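Local coordinates for protein nicotinate phosphoribosyltransferase (Vibrio cholerae, PDB 4HL7) that probably catalyses the ATP-coupled synthesis of nicotinate ribonucleotide from nicotinate and phosphoribosyl diphosphate, a step of NAD biosynthesis, at residues I273-N286 with W301-I314. Numbering follows the deposited sequence.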
# COMPACT_ATOMS: atom_id res chain seq x y z
N ILE A 273 12.60 -5.77 12.58
CA ILE A 273 13.08 -4.49 13.13
C ILE A 273 14.57 -4.55 13.46
O ILE A 273 15.31 -3.57 13.14
CB ILE A 273 12.24 -4.04 14.34
CG1 ILE A 273 12.57 -2.58 14.77
CG2 ILE A 273 12.42 -5.00 15.51
CD1 ILE A 273 12.50 -1.56 13.68
N ASP A 274 15.07 -5.66 13.98
CA ASP A 274 16.54 -5.71 14.22
C ASP A 274 17.35 -5.61 12.97
O ASP A 274 18.40 -4.97 12.98
CB ASP A 274 16.98 -6.94 15.02
CG ASP A 274 16.29 -7.03 16.37
OD1 ASP A 274 16.44 -6.10 17.18
OD2 ASP A 274 15.51 -7.97 16.56
N ALA A 275 16.94 -6.29 11.88
CA ALA A 275 17.67 -6.16 10.59
C ALA A 275 17.61 -4.75 10.07
O ALA A 275 18.60 -4.23 9.54
CB ALA A 275 17.07 -7.11 9.53
N PHE A 276 16.43 -4.13 10.17
CA PHE A 276 16.28 -2.74 9.74
C PHE A 276 17.21 -1.83 10.55
O PHE A 276 17.96 -1.03 9.98
CB PHE A 276 14.87 -2.26 9.92
CG PHE A 276 14.68 -0.85 9.43
CD1 PHE A 276 14.60 -0.57 8.06
CD2 PHE A 276 14.73 0.17 10.32
CE1 PHE A 276 14.51 0.76 7.62
CE2 PHE A 276 14.63 1.49 9.91
CZ PHE A 276 14.51 1.79 8.56
N LEU A 277 17.21 -1.98 11.87
CA LEU A 277 18.08 -1.08 12.69
C LEU A 277 19.54 -1.27 12.36
O LEU A 277 20.29 -0.31 12.37
CB LEU A 277 17.82 -1.32 14.19
CG LEU A 277 16.40 -0.86 14.60
CD1 LEU A 277 16.26 -1.00 16.11
CD2 LEU A 277 16.03 0.54 14.14
N ASN A 278 19.95 -2.50 12.04
CA ASN A 278 21.34 -2.73 11.67
C ASN A 278 21.72 -2.12 10.35
O ASN A 278 22.90 -1.82 10.13
CB ASN A 278 21.68 -4.22 11.62
CG ASN A 278 21.73 -4.83 13.00
OD1 ASN A 278 21.84 -4.10 14.00
ND2 ASN A 278 21.65 -6.17 13.06
N ASP A 279 20.75 -1.92 9.47
CA ASP A 279 21.05 -1.29 8.17
C ASP A 279 20.91 0.23 8.18
O ASP A 279 21.53 0.92 7.36
CB ASP A 279 20.13 -1.90 7.05
CG ASP A 279 20.55 -3.32 6.64
OD1 ASP A 279 21.73 -3.74 6.84
OD2 ASP A 279 19.69 -4.05 6.15
N PHE A 280 20.11 0.73 9.09
CA PHE A 280 19.64 2.14 9.04
C PHE A 280 20.67 3.00 9.76
O PHE A 280 20.45 3.43 10.89
CB PHE A 280 18.25 2.23 9.68
CG PHE A 280 17.43 3.48 9.29
CD1 PHE A 280 17.29 3.89 7.96
CD2 PHE A 280 16.75 4.18 10.29
CE1 PHE A 280 16.53 5.02 7.65
CE2 PHE A 280 16.01 5.32 9.99
CZ PHE A 280 15.86 5.72 8.65
N ASN A 281 21.86 3.18 9.11
CA ASN A 281 22.95 3.88 9.76
C ASN A 281 22.72 5.41 9.85
O ASN A 281 21.69 5.96 9.45
CB ASN A 281 24.26 3.55 9.05
CG ASN A 281 24.24 3.95 7.60
OD1 ASN A 281 23.82 5.02 7.27
ND2 ASN A 281 24.73 3.05 6.73
N ARG A 282 23.69 6.10 10.42
CA ARG A 282 23.47 7.48 10.77
C ARG A 282 23.21 8.31 9.50
O ARG A 282 22.31 9.19 9.48
CB ARG A 282 24.70 8.02 11.58
CG ARG A 282 24.43 9.40 12.17
CD ARG A 282 25.50 9.91 13.16
NE ARG A 282 26.58 10.43 12.37
CZ ARG A 282 26.56 11.67 11.85
NH1 ARG A 282 27.57 12.08 11.08
NH2 ARG A 282 25.50 12.46 12.10
N HIS A 283 23.93 8.00 8.42
CA HIS A 283 23.77 8.77 7.18
C HIS A 283 22.37 8.54 6.59
O HIS A 283 21.68 9.51 6.26
CB HIS A 283 24.93 8.54 6.22
CG HIS A 283 26.31 9.01 6.77
ND1 HIS A 283 27.46 8.35 6.52
CD2 HIS A 283 26.64 10.02 7.67
CE1 HIS A 283 28.48 8.98 7.10
NE2 HIS A 283 27.99 10.00 7.83
N LEU A 284 21.87 7.30 6.65
CA LEU A 284 20.55 6.98 6.12
C LEU A 284 19.47 7.54 7.01
O LEU A 284 18.45 8.05 6.55
CB LEU A 284 20.37 5.47 5.96
CG LEU A 284 21.18 4.93 4.76
CD1 LEU A 284 21.21 3.40 4.80
CD2 LEU A 284 20.71 5.46 3.41
N ALA A 285 19.67 7.42 8.31
CA ALA A 285 18.64 7.93 9.31
C ALA A 285 18.48 9.44 9.27
O ALA A 285 17.39 9.95 9.54
CB ALA A 285 18.98 7.46 10.73
N ASN A 286 19.55 10.16 8.94
CA ASN A 286 19.45 11.60 8.76
C ASN A 286 18.83 11.97 7.42
O ASN A 286 18.02 12.86 7.35
CB ASN A 286 20.82 12.24 8.88
CG ASN A 286 21.16 12.58 10.35
OD1 ASN A 286 20.39 13.24 11.01
ND2 ASN A 286 22.29 12.09 10.85
N TRP A 301 7.50 -0.66 18.72
CA TRP A 301 8.16 -0.23 17.46
C TRP A 301 8.60 1.21 17.57
O TRP A 301 9.77 1.56 17.28
CB TRP A 301 7.17 -0.36 16.30
CG TRP A 301 7.70 0.16 14.96
CD1 TRP A 301 8.50 -0.52 13.99
CD2 TRP A 301 7.46 1.46 14.44
NE1 TRP A 301 8.76 0.34 12.92
CE2 TRP A 301 8.12 1.53 13.13
CE3 TRP A 301 6.72 2.56 14.90
CZ2 TRP A 301 8.08 2.67 12.37
CZ3 TRP A 301 6.68 3.71 14.12
CH2 TRP A 301 7.37 3.77 12.88
N GLY A 302 7.67 2.08 17.95
CA GLY A 302 7.96 3.52 17.92
C GLY A 302 9.01 3.80 18.99
O GLY A 302 9.92 4.63 18.79
N ASP A 303 8.91 3.10 20.15
CA ASP A 303 9.90 3.35 21.24
C ASP A 303 11.28 2.94 20.74
O ASP A 303 12.29 3.62 21.02
CB ASP A 303 9.55 2.58 22.53
CG ASP A 303 8.45 3.23 23.31
OD1 ASP A 303 8.20 4.43 23.12
OD2 ASP A 303 7.82 2.53 24.13
N LYS A 304 11.35 1.81 20.03
CA LYS A 304 12.63 1.32 19.51
C LYS A 304 13.23 2.29 18.48
O LYS A 304 14.43 2.52 18.45
CB LYS A 304 12.48 -0.06 18.84
CG LYS A 304 12.45 -1.20 19.84
CD LYS A 304 12.42 -2.54 19.13
CE LYS A 304 12.19 -3.62 20.17
NZ LYS A 304 12.47 -4.95 19.61
N MSE A 305 12.39 2.81 17.61
CA MSE A 305 12.84 3.77 16.57
C MSE A 305 13.33 5.05 17.22
O MSE A 305 14.33 5.58 16.83
CB MSE A 305 11.69 4.11 15.62
CG MSE A 305 11.33 2.93 14.71
SE MSE A 305 12.83 2.45 13.49
CE MSE A 305 13.66 4.23 13.20
N ILE A 306 12.58 5.56 18.18
CA ILE A 306 13.02 6.75 18.95
C ILE A 306 14.38 6.49 19.58
O ILE A 306 15.28 7.33 19.45
CB ILE A 306 11.97 7.19 19.99
CG1 ILE A 306 10.79 7.88 19.25
CG2 ILE A 306 12.57 8.16 21.02
CD1 ILE A 306 9.56 8.07 20.12
N ALA A 307 14.55 5.36 20.28
CA ALA A 307 15.86 5.03 20.91
C ALA A 307 17.01 4.96 19.87
O ALA A 307 18.19 5.29 20.13
CB ALA A 307 15.77 3.72 21.67
N HIS A 308 16.68 4.45 18.68
CA HIS A 308 17.67 4.37 17.61
C HIS A 308 18.11 5.74 17.15
O HIS A 308 19.33 6.01 17.03
CB HIS A 308 17.10 3.54 16.45
CG HIS A 308 18.09 3.33 15.33
ND1 HIS A 308 19.10 2.46 15.42
CD2 HIS A 308 18.12 3.84 14.03
CE1 HIS A 308 19.79 2.45 14.26
NE2 HIS A 308 19.19 3.30 13.42
N TYR A 309 17.14 6.63 16.88
CA TYR A 309 17.47 8.01 16.52
C TYR A 309 18.40 8.64 17.59
O TYR A 309 19.45 9.26 17.26
CB TYR A 309 16.23 8.82 16.38
CG TYR A 309 15.51 8.53 15.03
CD1 TYR A 309 16.22 8.51 13.79
CD2 TYR A 309 14.10 8.46 14.99
CE1 TYR A 309 15.52 8.37 12.58
CE2 TYR A 309 13.43 8.26 13.78
CZ TYR A 309 14.14 8.21 12.61
OH TYR A 309 13.43 8.06 11.44
N GLN A 310 18.00 8.48 18.86
CA GLN A 310 18.73 9.10 19.98
C GLN A 310 20.15 8.55 20.08
O GLN A 310 21.06 9.32 20.35
CB GLN A 310 17.95 8.94 21.28
CG GLN A 310 16.62 9.68 21.27
CD GLN A 310 15.79 9.40 22.48
OE1 GLN A 310 15.79 8.28 23.02
NE2 GLN A 310 15.07 10.39 22.92
N GLN A 311 20.35 7.24 19.84
CA GLN A 311 21.67 6.62 19.88
C GLN A 311 22.55 7.22 18.77
O GLN A 311 23.77 7.35 18.92
CB GLN A 311 21.55 5.08 19.71
CG GLN A 311 22.92 4.37 19.59
N LEU A 312 21.92 7.59 17.69
CA LEU A 312 22.62 8.16 16.52
C LEU A 312 22.71 9.72 16.60
O LEU A 312 23.24 10.35 15.68
CB LEU A 312 21.90 7.74 15.23
CG LEU A 312 21.94 6.26 14.85
CD1 LEU A 312 21.24 6.09 13.53
CD2 LEU A 312 23.38 5.77 14.75
N GLY A 313 22.20 10.31 17.68
CA GLY A 313 22.28 11.77 17.90
C GLY A 313 21.30 12.55 17.05
O GLY A 313 21.44 13.72 16.88
N ILE A 314 20.25 11.88 16.57
CA ILE A 314 19.19 12.51 15.75
C ILE A 314 18.00 12.85 16.64
O ILE A 314 17.65 12.10 17.52
CB ILE A 314 18.76 11.52 14.63
CG1 ILE A 314 19.99 11.21 13.75
CG2 ILE A 314 17.56 12.03 13.82
CD1 ILE A 314 19.74 10.13 12.72
O HOH W 1 14.87 -4.73 18.74
O HOH W 2 23.32 12.37 13.74
O HOH W 3 14.96 8.98 9.32
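A chi1 of -177° turns the H308 ring away from its own backbone N and across to helix 273-279, while L277, whose CG lies anti to its own carbonyl carbon (chi1 -67°), lays CD2 over one face of that ring. This CH-pi contact puts L277 CD2 3.8 Å from the centroid of the H308 imidazole; L312 CG lies against the opposite face. Held between the two leucines, the imidazole donates from NE2 to F280 O at 2.8 Å, the acceptor lying in the ring plane and the donor in the carbonyl plane. F280 centres an inverse gamma turn where the chain leaves helix 273-279, so the bond ties this bend to the neighbouring helix. Deeper in, SE of selenomethionine M305 packs on L277 CD2 (3.8 Å) and makes an oblique Met-aromatic contact with F276. Past the bend, A285 CB presses tightly on I314 CD1 at 3.4 Å. Waters bridge the more polar parts: one joins D274 OD1 to K304 NZ, another links A285 O with Y309 OH, and a third connects R282 NH2 and N286 ND2 to L312 O. F276, F280 and M305 all rest on V291 of strand 290-293. Helices 273-279 and 301-311, nearly parallel (18°), precede and follow that strand as successive helical connections of the parallel sheet, as expected of the TIM-barrel-related domain of this family.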